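Local coordinates for BH0493 protein (Bacillus halodurans C-125, PDB 2QEE), which is a zinc-binding protein, probably a metal-dependent enzyme of the amidohydrolase superfamily, at residues M217-Y221 with F410-R416; N296-T301 with N320-G325; T229-P233 with E287-R291. One frame throughout, in Å; residues are numbered along the deposited sequence. Where two conformers were deposited one is given.

Interaction 1 (M217-Y221 with F410-R416)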
# COMPACT_ATOMS: atom_id res chain seq x y z
N MET C 217 38.97 5.32 -9.77
CA MET C 217 38.10 4.17 -9.49
C MET C 217 37.40 3.63 -10.72
O MET C 217 36.93 2.47 -10.69
CB MET C 217 37.01 4.60 -8.50
CG MET C 217 37.45 4.72 -7.07
SD MET C 217 36.00 5.11 -6.06
CE MET C 217 36.77 5.12 -4.44
N ASP C 218 37.27 4.47 -11.73
CA ASP C 218 36.45 4.20 -12.91
C ASP C 218 35.03 3.74 -12.51
O ASP C 218 34.54 2.74 -13.00
CB ASP C 218 37.09 3.15 -13.81
CG ASP C 218 36.38 3.04 -15.14
OD1 ASP C 218 35.67 4.00 -15.57
OD2 ASP C 218 36.51 1.98 -15.79
N PRO C 219 34.33 4.55 -11.71
CA PRO C 219 33.07 4.07 -11.13
C PRO C 219 32.00 3.96 -12.21
O PRO C 219 31.99 4.76 -13.17
CB PRO C 219 32.72 5.21 -10.13
CG PRO C 219 33.26 6.45 -10.80
CD PRO C 219 34.59 5.96 -11.37
N VAL C 220 31.08 3.01 -12.05
CA VAL C 220 29.92 2.90 -12.92
C VAL C 220 28.83 3.93 -12.62
O VAL C 220 28.01 4.24 -13.48
CB VAL C 220 29.37 1.42 -12.91
CG1 VAL C 220 30.45 0.50 -13.50
CG2 VAL C 220 29.03 0.99 -11.55
N TYR C 221 28.81 4.45 -11.40
CA TYR C 221 27.94 5.56 -11.03
C TYR C 221 28.50 6.19 -9.76
O TYR C 221 29.37 5.59 -9.09
CB TYR C 221 26.43 5.12 -10.86
CG TYR C 221 26.18 3.99 -9.88
CD1 TYR C 221 26.15 4.25 -8.50
CD2 TYR C 221 25.89 2.66 -10.33
CE1 TYR C 221 25.92 3.21 -7.52
CE2 TYR C 221 25.64 1.62 -9.39
CZ TYR C 221 25.66 1.90 -7.99
OH TYR C 221 25.39 0.90 -7.08
N PHE C 410 21.07 -2.76 -16.75
CA PHE C 410 21.97 -1.95 -15.92
C PHE C 410 23.13 -1.48 -16.83
O PHE C 410 23.42 -0.26 -16.92
CB PHE C 410 22.54 -2.74 -14.76
CG PHE C 410 23.63 -2.00 -14.02
CD1 PHE C 410 23.29 -0.90 -13.19
CD2 PHE C 410 24.97 -2.35 -14.14
CE1 PHE C 410 24.28 -0.16 -12.50
CE2 PHE C 410 25.98 -1.64 -13.43
CZ PHE C 410 25.64 -0.54 -12.60
N TRP C 411 23.78 -2.41 -17.51
CA TRP C 411 25.00 -1.97 -18.31
C TRP C 411 24.61 -1.00 -19.40
O TRP C 411 25.34 -0.06 -19.74
CB TRP C 411 25.70 -3.19 -18.86
CG TRP C 411 26.25 -4.02 -17.75
CD1 TRP C 411 25.83 -5.24 -17.33
CD2 TRP C 411 27.32 -3.63 -16.88
NE1 TRP C 411 26.60 -5.66 -16.25
CE2 TRP C 411 27.50 -4.66 -15.95
CE3 TRP C 411 28.15 -2.48 -16.80
CZ2 TRP C 411 28.50 -4.61 -14.96
CZ3 TRP C 411 29.14 -2.45 -15.79
CH2 TRP C 411 29.30 -3.50 -14.91
N ARG C 412 23.48 -1.26 -20.05
CA ARG C 412 22.98 -0.36 -21.08
C ARG C 412 22.79 1.04 -20.49
O ARG C 412 23.22 2.07 -21.08
CB ARG C 412 21.66 -0.92 -21.62
CG ARG C 412 21.45 -0.78 -23.12
CD ARG C 412 20.40 -1.83 -23.61
NE ARG C 412 19.53 -1.27 -24.65
CZ ARG C 412 18.57 -0.36 -24.46
NH1 ARG C 412 18.34 0.14 -23.24
NH2 ARG C 412 17.85 0.06 -25.48
N PHE C 413 22.18 1.12 -19.30
CA PHE C 413 21.88 2.44 -18.74
C PHE C 413 23.15 3.23 -18.34
O PHE C 413 23.21 4.46 -18.52
CB PHE C 413 20.97 2.30 -17.53
CG PHE C 413 20.42 3.64 -17.04
CD1 PHE C 413 19.40 4.27 -17.77
CD2 PHE C 413 20.87 4.22 -15.84
CE1 PHE C 413 18.84 5.52 -17.36
CE2 PHE C 413 20.34 5.43 -15.42
CZ PHE C 413 19.34 6.10 -16.18
N VAL C 414 24.12 2.54 -17.77
CA VAL C 414 25.32 3.25 -17.26
C VAL C 414 26.29 3.47 -18.43
O VAL C 414 27.35 4.06 -18.25
CB VAL C 414 26.02 2.50 -16.12
CG1 VAL C 414 25.02 2.32 -14.89
CG2 VAL C 414 26.56 1.13 -16.56
N GLY C 415 25.92 2.96 -19.60
CA GLY C 415 26.67 3.23 -20.83
C GLY C 415 27.92 2.42 -20.99
O GLY C 415 28.90 2.93 -21.55
N ARG C 416 27.93 1.16 -20.50
CA ARG C 416 29.12 0.28 -20.61
C ARG C 416 28.93 -1.25 -20.76
O ARG C 416 27.97 -1.68 -21.41
CB ARG C 416 30.26 0.67 -19.62
CG ARG C 416 29.89 0.90 -18.19
CD ARG C 416 30.77 1.99 -17.54
NE ARG C 416 31.85 1.44 -16.74
CZ ARG C 416 32.66 2.15 -15.97
NH1 ARG C 416 33.61 1.54 -15.28
NH2 ARG C 416 32.52 3.48 -15.87
O HOH W 1 33.81 5.97 -14.75
O HOH W 2 28.89 4.32 -16.07
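Arg416 reaches across Val220 to Asp218 and holds it through backbone and carboxylate. Its NH1 donates to the backbone O of Asp218 (2.7 Å), which lies 22° out of the guanidinium plane, and the same nitrogen forms a salt bridge with Asp218 OD2 at 3.0 Å. NH2 adds a weak bond to Asp218 OD1, and a water joins these two atoms by a second route. Bends at chi2 and chi3 (-99°) of the arginine turn one face of its guanidinium onto Val220, whose CG1 sits 3.7 Å from Arg416 CZ. The other methyl, CG2, meets the edge of the Phe410 ring at CZ (3.9 Å). Tyr221 and Phe410 touch at their ring edges, Tyr221 CE2 lying 3.8 Å from Phe410 CE1. A second water donates to both Val220 O and Val414 O, bridging the two backbones.

The arginine is positioned by the end of helix 395-414: Gly415, with positive phi, forms a Schellman motif in which Arg416 N bonds to Trp411 O (3.0 Å). Asp218 also has positive phi where it leaves helix 200-217. Outside the pair, Tyr221 OH bonds to Met27 O and Trp411 NE1 to Thr25 OG1. The contact thus ties a loop entering strand 222-226 to the C-terminal helix, next to zinc ligand His28, which Tyr221 touches, in what is consistent with the beta/alpha barrel of amidohydrolases.

Interaction 2 (N296-T301 with N320-G325)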
# COMPACT_ATOMS: atom_id res chain seq x y z
N ASN C 296 21.53 14.18 -18.01
CA ASN C 296 22.08 13.40 -16.93
C ASN C 296 21.20 12.19 -16.76
O ASN C 296 19.98 12.25 -17.05
CB ASN C 296 22.06 14.19 -15.60
CG ASN C 296 23.19 15.20 -15.50
OD1 ASN C 296 23.01 16.36 -15.91
ND2 ASN C 296 24.32 14.78 -14.93
N LYS C 297 21.83 11.11 -16.31
CA LYS C 297 21.10 9.82 -15.99
C LYS C 297 21.03 9.61 -14.48
O LYS C 297 22.01 9.84 -13.77
CB LYS C 297 21.85 8.65 -16.64
CG LYS C 297 21.66 8.73 -18.19
CD LYS C 297 22.17 7.52 -18.89
CE LYS C 297 23.66 7.54 -18.96
NZ LYS C 297 24.12 6.55 -20.02
N PHE C 298 19.87 9.10 -13.99
CA PHE C 298 19.68 8.97 -12.57
C PHE C 298 19.17 7.55 -12.27
O PHE C 298 18.22 7.07 -12.94
CB PHE C 298 18.60 9.96 -12.11
CG PHE C 298 18.96 11.39 -12.37
CD1 PHE C 298 19.60 12.13 -11.35
CD2 PHE C 298 18.72 12.00 -13.61
CE1 PHE C 298 19.96 13.46 -11.58
CE2 PHE C 298 19.09 13.36 -13.83
CZ PHE C 298 19.70 14.05 -12.79
N LEU C 299 19.83 6.90 -11.32
CA LEU C 299 19.36 5.60 -10.82
C LEU C 299 18.69 5.91 -9.50
O LEU C 299 19.29 6.60 -8.67
CB LEU C 299 20.56 4.68 -10.61
CG LEU C 299 21.15 4.06 -11.88
CD1 LEU C 299 22.66 3.69 -11.56
CD2 LEU C 299 20.38 2.78 -12.27
N VAL C 300 17.47 5.43 -9.26
CA VAL C 300 16.80 5.75 -7.97
C VAL C 300 16.19 4.52 -7.38
O VAL C 300 15.59 3.71 -8.11
CB VAL C 300 15.70 6.81 -8.20
CG1 VAL C 300 14.89 7.16 -6.87
CG2 VAL C 300 16.29 8.12 -8.77
N THR C 301 16.36 4.37 -6.08
CA THR C 301 15.60 3.42 -5.27
C THR C 301 15.09 4.20 -4.04
O THR C 301 15.77 5.14 -3.58
CB THR C 301 16.43 2.17 -4.90
OG1 THR C 301 15.57 1.09 -4.51
CG2 THR C 301 17.48 2.41 -3.77
N ASN C 320 15.41 9.17 -18.61
CA ASN C 320 16.66 9.34 -17.91
C ASN C 320 16.61 8.90 -16.42
O ASN C 320 17.59 9.05 -15.64
CB ASN C 320 17.22 10.77 -18.07
CG ASN C 320 16.32 11.84 -17.52
OD1 ASN C 320 15.08 11.71 -17.48
ND2 ASN C 320 16.95 12.97 -17.11
N LEU C 321 15.50 8.25 -16.06
CA LEU C 321 15.37 7.59 -14.76
C LEU C 321 15.39 6.08 -14.97
O LEU C 321 14.61 5.55 -15.81
CB LEU C 321 14.00 7.95 -14.11
CG LEU C 321 13.72 7.28 -12.78
CD1 LEU C 321 14.82 7.56 -11.72
CD2 LEU C 321 12.33 7.74 -12.30
N MET C 322 16.22 5.40 -14.20
CA MET C 322 16.21 3.93 -14.16
C MET C 322 15.95 3.64 -12.69
O MET C 322 16.72 4.04 -11.84
CB MET C 322 17.53 3.29 -14.60
CG MET C 322 17.61 1.77 -14.44
SD MET C 322 16.23 0.99 -15.35
CE MET C 322 16.78 1.26 -17.02
N ILE C 323 14.84 2.97 -12.40
CA ILE C 323 14.61 2.56 -10.99
C ILE C 323 15.16 1.18 -10.73
O ILE C 323 15.17 0.30 -11.65
CB ILE C 323 13.09 2.66 -10.60
CG1 ILE C 323 12.28 1.61 -11.32
CG2 ILE C 323 12.59 4.11 -10.87
CD1 ILE C 323 10.74 1.83 -11.04
N PHE C 324 15.64 0.93 -9.52
CA PHE C 324 16.30 -0.34 -9.23
C PHE C 324 15.95 -0.84 -7.84
O PHE C 324 15.86 0.00 -6.89
CB PHE C 324 17.83 -0.25 -9.40
CG PHE C 324 18.52 0.57 -8.33
CD1 PHE C 324 19.10 -0.05 -7.19
CD2 PHE C 324 18.63 1.96 -8.48
CE1 PHE C 324 19.78 0.72 -6.22
CE2 PHE C 324 19.32 2.75 -7.51
CZ PHE C 324 19.89 2.08 -6.37
N GLY C 325 15.68 -2.13 -7.77
CA GLY C 325 15.79 -2.90 -6.53
C GLY C 325 14.68 -2.61 -5.51
O GLY C 325 13.86 -1.71 -5.63
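Thr301 and Phe324 lock the forward ends of two neighbouring parallel strands. From CB, the Phe324 side chain takes the position between its backbone N and carbonyl carbon (chi1 71°), which lays the ring against the neighbouring strand, its edge to the Leu299 carbonyl carbon and a face to Thr301. CD1 comes near Thr301 CB; CD2 lies 3.5 Å from Val300 O, and CE2 3.6 Å from Val300 C. At the tip, CZ meets Thr301 CG2 (3.6 Å), while CE1 touches the same methyl. Thr301 CB stands over the ring face, 3.8 Å from the centroid and 12° off the normal, a CH-pi contact. Thr301 OG1 donates to Phe324 O at 2.6 Å, so the threonine holds both ring and backbone. With an alanine at Phe324, Thr301 CB and CG2 would probably lose their aromatic cover and a gap would open beside His355, which meets the ring edge-to-face.

The strands belong to a beta-alpha-beta unit, linked by helix 308-317, as in a beta/alpha barrel. Bonds alternate between them: Phe298 N to Asn320 O, Met322 N to Phe298 O (2.9 Å), Val300 N to Met322 O and Phe324 N to Val300 O. Leu299 and Met322 lie side by side on one face. On the other, Val300 CG2 presses tightly against Leu321 CD1 (3.3 Å). At the strand start, Asn320 ND2 donates to Asn296 O (3.1 Å), which lies near its amide plane, and also to Leu290 O.

Interaction 3 (T229-P233 with E287-R291)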
# COMPACT_ATOMS: atom_id res chain seq x y z
N THR C 229 13.27 14.09 3.84
CA THR C 229 13.10 15.52 3.59
C THR C 229 13.85 16.02 2.35
O THR C 229 13.82 17.21 2.05
CB THR C 229 13.63 16.31 4.83
OG1 THR C 229 14.93 15.83 5.19
CG2 THR C 229 12.69 16.09 6.01
N PHE C 230 14.53 15.14 1.63
CA PHE C 230 15.31 15.54 0.46
C PHE C 230 14.55 16.48 -0.45
O PHE C 230 13.45 16.16 -0.91
CB PHE C 230 15.74 14.33 -0.39
CG PHE C 230 16.54 14.71 -1.60
CD1 PHE C 230 17.76 15.36 -1.45
CD2 PHE C 230 16.07 14.42 -2.88
CE1 PHE C 230 18.51 15.73 -2.59
CE2 PHE C 230 16.86 14.78 -4.01
CZ PHE C 230 18.04 15.43 -3.84
N SER C 231 15.18 17.60 -0.76
CA SER C 231 14.57 18.52 -1.71
C SER C 231 15.62 19.03 -2.69
O SER C 231 16.81 19.06 -2.38
CB SER C 231 13.87 19.68 -1.01
OG SER C 231 14.82 20.65 -0.65
N PHE C 232 15.17 19.36 -3.89
CA PHE C 232 16.06 19.93 -4.90
C PHE C 232 15.24 20.71 -5.90
O PHE C 232 14.22 20.20 -6.40
CB PHE C 232 16.87 18.84 -5.65
CG PHE C 232 17.92 19.42 -6.53
CD1 PHE C 232 17.62 19.84 -7.85
CD2 PHE C 232 19.20 19.64 -6.03
CE1 PHE C 232 18.62 20.45 -8.67
CE2 PHE C 232 20.23 20.24 -6.86
CZ PHE C 232 19.92 20.64 -8.17
N PRO C 233 15.69 21.94 -6.26
CA PRO C 233 16.86 22.72 -5.81
C PRO C 233 16.77 23.00 -4.31
O PRO C 233 15.69 22.97 -3.71
CB PRO C 233 16.75 24.04 -6.58
CG PRO C 233 15.79 23.79 -7.72
CD PRO C 233 14.92 22.61 -7.32
N GLU C 287 11.64 14.64 -9.53
CA GLU C 287 10.96 15.16 -10.71
C GLU C 287 11.74 16.32 -11.34
O GLU C 287 11.99 16.35 -12.56
CB GLU C 287 9.54 15.60 -10.30
CG GLU C 287 8.72 16.07 -11.49
CD GLU C 287 7.54 16.92 -11.06
OE1 GLU C 287 6.90 16.57 -10.05
OE2 GLU C 287 7.21 17.90 -11.76
N HIS C 288 12.10 17.28 -10.51
CA HIS C 288 12.87 18.44 -11.00
C HIS C 288 14.20 18.03 -11.64
O HIS C 288 14.55 18.47 -12.76
CB HIS C 288 13.09 19.41 -9.82
CG HIS C 288 13.90 20.60 -10.21
ND1 HIS C 288 13.34 21.83 -10.48
CD2 HIS C 288 15.23 20.73 -10.45
CE1 HIS C 288 14.29 22.67 -10.86
NE2 HIS C 288 15.45 22.04 -10.82
N LEU C 289 14.94 17.18 -10.95
CA LEU C 289 16.23 16.70 -11.45
C LEU C 289 16.04 16.05 -12.81
O LEU C 289 16.76 16.38 -13.75
CB LEU C 289 16.85 15.74 -10.44
CG LEU C 289 17.55 16.41 -9.23
CD1 LEU C 289 17.89 15.40 -8.13
CD2 LEU C 289 18.86 17.13 -9.72
N LEU C 290 15.06 15.17 -12.94
CA LEU C 290 14.87 14.47 -14.21
C LEU C 290 14.49 15.39 -15.38
O LEU C 290 14.96 15.22 -16.52
CB LEU C 290 13.80 13.41 -14.05
CG LEU C 290 14.24 12.27 -13.13
CD1 LEU C 290 12.95 11.48 -12.77
CD2 LEU C 290 15.27 11.28 -13.86
N ARG C 291 13.58 16.32 -15.10
CA ARG C 291 13.11 17.24 -16.11
C ARG C 291 14.19 18.23 -16.53
O ARG C 291 14.41 18.45 -17.73
CB ARG C 291 11.89 18.00 -15.61
CG ARG C 291 11.39 19.11 -16.57
CD ARG C 291 10.09 19.69 -16.11
NE ARG C 291 10.19 20.18 -14.73
CZ ARG C 291 9.55 19.60 -13.71
NH1 ARG C 291 8.74 18.57 -13.97
NH2 ARG C 291 9.71 20.04 -12.46
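Phe232 and Pro233 pack closely on Leu289 and His288. Leu289 CD2 lies over one face of the Phe232 ring, 3.8 Å from its centroid and shifted toward the rim, with Phe232 CE1 only 3.5 Å from that methyl. A chi1 of -172°, with CG opposite the backbone N, carries the phenylalanine ring across to the helix. There His288 CD2 meets its edge, 3.6 Å from Phe232 CD1. The ring planes are inclined at 58°. Pro233, preceded by a cis peptide bond, lays its ring on His288: its CD stands 3.4 Å from the imidazole centroid, only 2° off the ring normal, a CH-pi contact, and CG reaches NE2 of the same histidine at 3.6 Å.

The loop 229-233 follows strand 222-226 and leads into helix 237-253, whereas helix 284-292 precedes strand 298-302, so the contact joins a loop and a helix in the outer layer of what is consistent with a beta/alpha barrel. Helix 237-253 lends both sides a surface: Ile242 and Arg243 touch Phe232, and Leu247 touches Leu289. Inward, Leu289 rests on Phe298 of strand 298-302.

The looser parts lie at the margins. Phe230 is a distant neighbour: its CZ, at the ring edge, stays 4.3 Å from Leu289 CD1. On the solvent side, Pro233 is exposed even while it covers the imidazole face. The helix also has an interface side, where Glu287 and Arg291, one helical turn apart, pair through Arg291 NH1 and Glu287 OE2 (2.8 Å). Each has a further partner on a neighbouring subunit, Glu287 OE1 forming a salt bridge with Lys264 and Arg291 NH1 bonding to Val267 O.

All three contacts are largely buried, but interaction 3 lies farthest from the chain's centre, with exposed Pro233 at its border, while interactions 1 and 2 sit close to the zinc site. Interaction 2 is mainly a backbone affair, with regular parallel-strand bonds; interaction 1 mixes charge, water and aromatic edges between a loop and a helix end; interaction 3 joins its segments by carbon and ring packing alone. Interactions 1 and 2 meet where Lys297 NZ bonds to Phe413 O and where Tyr221 packs on Leu299. Interactions 2 and 3 meet at Leu290, whose side chain packs on Phe298 and Leu321; interactions 1 and 3 do not touch.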